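Local coordinates for protein quinoline 2-oxidoreductase large subunit (Pseudomonas putida, PDB 1T3Q) that carries the molybdopterin cytosine dinucleotide cofactor of a molybdenum hydroxylase that oxidises quinoline at its 2-position, at residues V108-G113 against N158-G163; A149-E154 against I358-N363. All coordinates share one frame; numbering follows the deposited sequence.

Interaction 1: V108-G113 against N158-G163; sequences VTRFVG and NDTLAG. With SO4 (sulfate ion), chain M.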
# COMPACT_ATOMS: atom_id res chain seq x y z
N VAL B 108 -36.91 -9.35 -11.57
CA VAL B 108 -37.85 -8.92 -10.54
C VAL B 108 -37.10 -8.24 -9.39
O VAL B 108 -35.97 -8.60 -9.08
CB VAL B 108 -38.62 -10.14 -9.97
CG1 VAL B 108 -37.66 -11.14 -9.37
CG2 VAL B 108 -39.63 -9.68 -8.92
N THR B 109 -37.72 -7.23 -8.80
CA THR B 109 -37.11 -6.53 -7.66
C THR B 109 -37.99 -6.84 -6.46
O THR B 109 -39.20 -6.97 -6.59
CB THR B 109 -37.04 -4.99 -7.89
OG1 THR B 109 -38.36 -4.44 -8.03
CG2 THR B 109 -36.24 -4.69 -9.15
N ARG B 110 -37.37 -6.97 -5.29
CA ARG B 110 -38.14 -7.33 -4.10
C ARG B 110 -38.17 -6.33 -2.95
O ARG B 110 -38.59 -6.66 -1.85
CB ARG B 110 -37.67 -8.70 -3.61
CG ARG B 110 -37.73 -9.76 -4.71
CD ARG B 110 -37.53 -11.15 -4.14
NE ARG B 110 -37.66 -12.20 -5.14
CZ ARG B 110 -36.67 -12.66 -5.90
NH1 ARG B 110 -36.90 -13.63 -6.77
NH2 ARG B 110 -35.45 -12.17 -5.77
N PHE B 111 -37.72 -5.11 -3.21
CA PHE B 111 -37.78 -4.05 -2.22
C PHE B 111 -37.26 -2.74 -2.79
O PHE B 111 -36.38 -2.73 -3.65
CB PHE B 111 -37.04 -4.44 -0.92
CG PHE B 111 -35.54 -4.45 -1.03
CD1 PHE B 111 -34.80 -3.29 -0.81
CD2 PHE B 111 -34.85 -5.63 -1.30
CE1 PHE B 111 -33.41 -3.30 -0.86
CE2 PHE B 111 -33.45 -5.65 -1.36
CZ PHE B 111 -32.73 -4.48 -1.13
N VAL B 112 -37.86 -1.63 -2.36
CA VAL B 112 -37.44 -0.32 -2.82
C VAL B 112 -36.00 -0.14 -2.37
O VAL B 112 -35.69 -0.27 -1.18
CB VAL B 112 -38.30 0.79 -2.20
CG1 VAL B 112 -37.76 2.16 -2.60
CG2 VAL B 112 -39.74 0.64 -2.68
N GLY B 113 -35.12 0.13 -3.33
CA GLY B 113 -33.71 0.31 -3.01
C GLY B 113 -32.82 -0.80 -3.53
O GLY B 113 -31.60 -0.65 -3.54
N ASN B 158 -41.01 -13.01 -1.39
CA ASN B 158 -39.93 -13.59 -2.17
C ASN B 158 -40.44 -14.85 -2.86
O ASN B 158 -40.65 -15.88 -2.21
CB ASN B 158 -38.76 -13.90 -1.22
CG ASN B 158 -37.51 -14.35 -1.94
OD1 ASN B 158 -36.39 -14.05 -1.51
ND2 ASN B 158 -37.69 -15.09 -3.02
N ASP B 159 -40.63 -14.77 -4.17
CA ASP B 159 -41.15 -15.89 -4.94
C ASP B 159 -40.31 -17.16 -4.99
O ASP B 159 -40.78 -18.19 -5.49
CB ASP B 159 -41.50 -15.46 -6.37
CG ASP B 159 -40.32 -14.89 -7.13
OD1 ASP B 159 -39.18 -15.35 -6.91
OD2 ASP B 159 -40.53 -13.99 -7.97
N THR B 160 -39.08 -17.11 -4.50
CA THR B 160 -38.24 -18.31 -4.51
C THR B 160 -38.52 -19.11 -3.24
O THR B 160 -37.98 -20.21 -3.06
CB THR B 160 -36.74 -17.97 -4.53
OG1 THR B 160 -36.37 -17.34 -3.30
CG2 THR B 160 -36.41 -17.04 -5.70
N LEU B 161 -39.35 -18.57 -2.36
CA LEU B 161 -39.67 -19.23 -1.10
C LEU B 161 -41.07 -19.83 -1.09
O LEU B 161 -41.91 -19.51 -1.92
CB LEU B 161 -39.56 -18.24 0.07
CG LEU B 161 -38.26 -17.47 0.25
CD1 LEU B 161 -38.36 -16.60 1.49
CD2 LEU B 161 -37.10 -18.44 0.38
N ALA B 162 -41.31 -20.71 -0.12
CA ALA B 162 -42.60 -21.34 0.04
C ALA B 162 -43.29 -20.60 1.18
O ALA B 162 -43.10 -20.91 2.35
CB ALA B 162 -42.43 -22.81 0.40
N GLY B 163 -44.08 -19.59 0.82
CA GLY B 163 -44.77 -18.81 1.84
C GLY B 163 -43.84 -17.74 2.39
O GLY B 163 -42.67 -17.70 2.03
S SO4 M . -33.77 -14.37 -8.63
O1 SO4 M . -35.12 -14.96 -8.65
O2 SO4 M . -33.62 -13.45 -9.78
O3 SO4 M . -33.58 -13.62 -7.38
O4 SO4 M . -32.76 -15.44 -8.73
O HOH W 1 -40.50 -12.18 -5.23
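R110 and D159 form the salt bridge of this contact. R110 NH1 donates to D159 OD1 at 2.9 Å. The acceptor lies near the guanidinium plane and is met on its syn side. The carboxylate itself is turned almost upright to the guanidinium, the planes 87° apart. The R110 chain is extended from CG to NE (chi3 176°, with NE anti to CB), which carries the charged end across to the turn.

Further hydrogen bonds fill the guanidinium edge. NH1 reaches sulfate O1 at 2.9 Å, and NH2 reaches sulfate O3 at 2.9 Å. The sulfate probably came from the crystallisation liquor. NH2 also bonds Y326 OH. On the NE side, water 1 accepts from R110 NE at 2.8 Å and from D159 N at 2.8 Å, bridging side chain and backbone.

Packing holds the two faces. The N158 amide lies over one face, nearly parallel to it at 16°. V108 CG1 sits on the opposite face, 3.7 Å above the plane and offset toward the rim. T160 CG2 approaches R110 NH1 obliquely at 3.6 Å. A leucine at R110 would probably leave D159 without its opposite charge and water 1 with one donor fewer.

The backbone of N158 to L161 makes a type I beta turn, closed by L161 N to N158 O at 3.0 Å. The contact therefore pins a surface turn of the loop after helix 147-152 to the end of edge strand 108-109 in the three-stranded sheet of the hammerhead domain.

Interaction 2: A149-E154 against I358-N363; sequences AALEGE and IAVATN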
# COMPACT_ATOMS: atom_id res chain seq x y z
N ALA B 149 -49.64 -8.63 6.93
CA ALA B 149 -49.84 -9.03 5.55
C ALA B 149 -49.05 -10.28 5.20
O ALA B 149 -49.53 -11.15 4.49
CB ALA B 149 -49.45 -7.89 4.60
N ALA B 150 -47.82 -10.37 5.71
CA ALA B 150 -46.98 -11.53 5.43
C ALA B 150 -47.59 -12.81 6.00
O ALA B 150 -47.49 -13.88 5.40
CB ALA B 150 -45.58 -11.32 5.99
N LEU B 151 -48.23 -12.70 7.16
CA LEU B 151 -48.83 -13.86 7.81
C LEU B 151 -50.26 -14.18 7.38
O LEU B 151 -50.67 -15.33 7.40
CB LEU B 151 -48.81 -13.65 9.33
CG LEU B 151 -47.88 -14.48 10.22
CD1 LEU B 151 -46.68 -14.99 9.46
CD2 LEU B 151 -47.45 -13.61 11.39
N GLU B 152 -51.01 -13.16 6.98
CA GLU B 152 -52.40 -13.40 6.59
C GLU B 152 -52.76 -13.07 5.15
O GLU B 152 -53.84 -13.44 4.68
CB GLU B 152 -53.32 -12.61 7.53
N GLY B 153 -51.87 -12.38 4.44
CA GLY B 153 -52.15 -12.01 3.07
C GLY B 153 -51.86 -13.06 2.01
O GLY B 153 -51.27 -14.10 2.29
N GLU B 154 -52.28 -12.77 0.78
CA GLU B 154 -52.08 -13.69 -0.33
C GLU B 154 -50.74 -13.45 -1.02
O GLU B 154 -50.14 -14.38 -1.56
CB GLU B 154 -53.21 -13.54 -1.35
N ILE B 358 -41.04 -16.20 15.20
CA ILE B 358 -41.46 -16.24 13.80
C ILE B 358 -40.76 -15.14 13.00
O ILE B 358 -40.80 -13.96 13.39
CB ILE B 358 -42.98 -16.02 13.65
CG1 ILE B 358 -43.75 -17.01 14.53
CG2 ILE B 358 -43.40 -16.19 12.19
CD1 ILE B 358 -45.22 -16.69 14.65
N ALA B 359 -40.12 -15.51 11.90
CA ALA B 359 -39.44 -14.55 11.03
C ALA B 359 -40.17 -14.59 9.70
O ALA B 359 -40.27 -15.65 9.08
CB ALA B 359 -37.98 -14.95 10.84
N VAL B 360 -40.69 -13.45 9.25
CA VAL B 360 -41.40 -13.41 7.98
C VAL B 360 -40.75 -12.49 6.97
O VAL B 360 -40.21 -11.43 7.32
CB VAL B 360 -42.87 -12.97 8.16
CG1 VAL B 360 -43.60 -13.96 9.04
CG2 VAL B 360 -42.93 -11.56 8.77
N ALA B 361 -40.81 -12.90 5.71
CA ALA B 361 -40.26 -12.11 4.63
C ALA B 361 -41.24 -11.02 4.25
O ALA B 361 -42.46 -11.24 4.21
CB ALA B 361 -39.96 -13.00 3.43
N THR B 362 -40.72 -9.83 3.98
CA THR B 362 -41.53 -8.69 3.58
C THR B 362 -40.75 -8.01 2.46
O THR B 362 -39.55 -8.26 2.30
CB THR B 362 -41.71 -7.68 4.73
OG1 THR B 362 -40.43 -7.22 5.17
CG2 THR B 362 -42.44 -8.32 5.90
N ASN B 363 -41.41 -7.18 1.67
CA ASN B 363 -40.72 -6.51 0.59
C ASN B 363 -40.06 -5.22 1.07
O ASN B 363 -40.48 -4.12 0.74
CB ASN B 363 -41.68 -6.25 -0.57
CG ASN B 363 -42.07 -7.54 -1.29
OD1 ASN B 363 -43.22 -7.97 -1.23
ND2 ASN B 363 -41.11 -8.16 -1.95
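A150 and V360 meet at the tight part of this contact. A150 CB lies 3.8 Å from V360 CG2. CG1 of V360 is anti to the carbonyl carbon (chi1 -62°), while CG2 stands between the backbone N and the carbonyl carbon. The two methyls thus serve different partners. A150 CB also touches the backbone, coming within 3.6 Å of A361 O. Both A150 and V360 are buried.

L151 crosses V360 at about a right angle. L151 CD1 comes to 3.3 Å from V360 CG1, closer than usual for two carbons. The leucine torsions are also unusual (chi1 -110°, chi2 24°), so the exact place of this branch is doubtful.

The packing is slacker to both sides. L151 CD1 is 4.4 Å from I358 CG2, and A150 CB is 4.3 Å from T362 CG2. The hydroxyl of T362 is engaged elsewhere, with D322 OD1. L151 is partly exposed, and the helix end beyond it faces solvent: E152, G153 and E154 are all exposed, with no side-chain atoms beyond CB modelled for the two glutamates. G153 is the first residue to leave the helical conformation.

No hydrogen bond crosses between the segments; the join is apolar. I358 and V360 point toward the helix and A359 points away, the alternation of a beta strand. L151 also rests on I320 of strand 312-322 and V165 of strand 165-170, which flank strand 352-360. This is helix-on-sheet packing: the last turn of helix 147-152 sits on a mixed sheet of the molybdopterin-binding part of the chain.

Interactions 1 and 2 have centres about 11 Å apart and touch directly. R110 O and N363 ND2 are 2.9 Å apart, a probable hydrogen bond. F111 CB packs against N363 C at 3.7 Å. N363 also bonds A157 O and V144 N, so one asparagine links the end of strand 352-360 to the chain on both sides of helix 147-152 and to the hammerhead domain. The segments alternate along the sequence, which interlocks the two contacts. Neither contact includes a residue of the molybdenum pocket. Y370 and R371 of that pocket follow N363 a few residues along the chain. Both contacts lie about 26 Å from the chain centre.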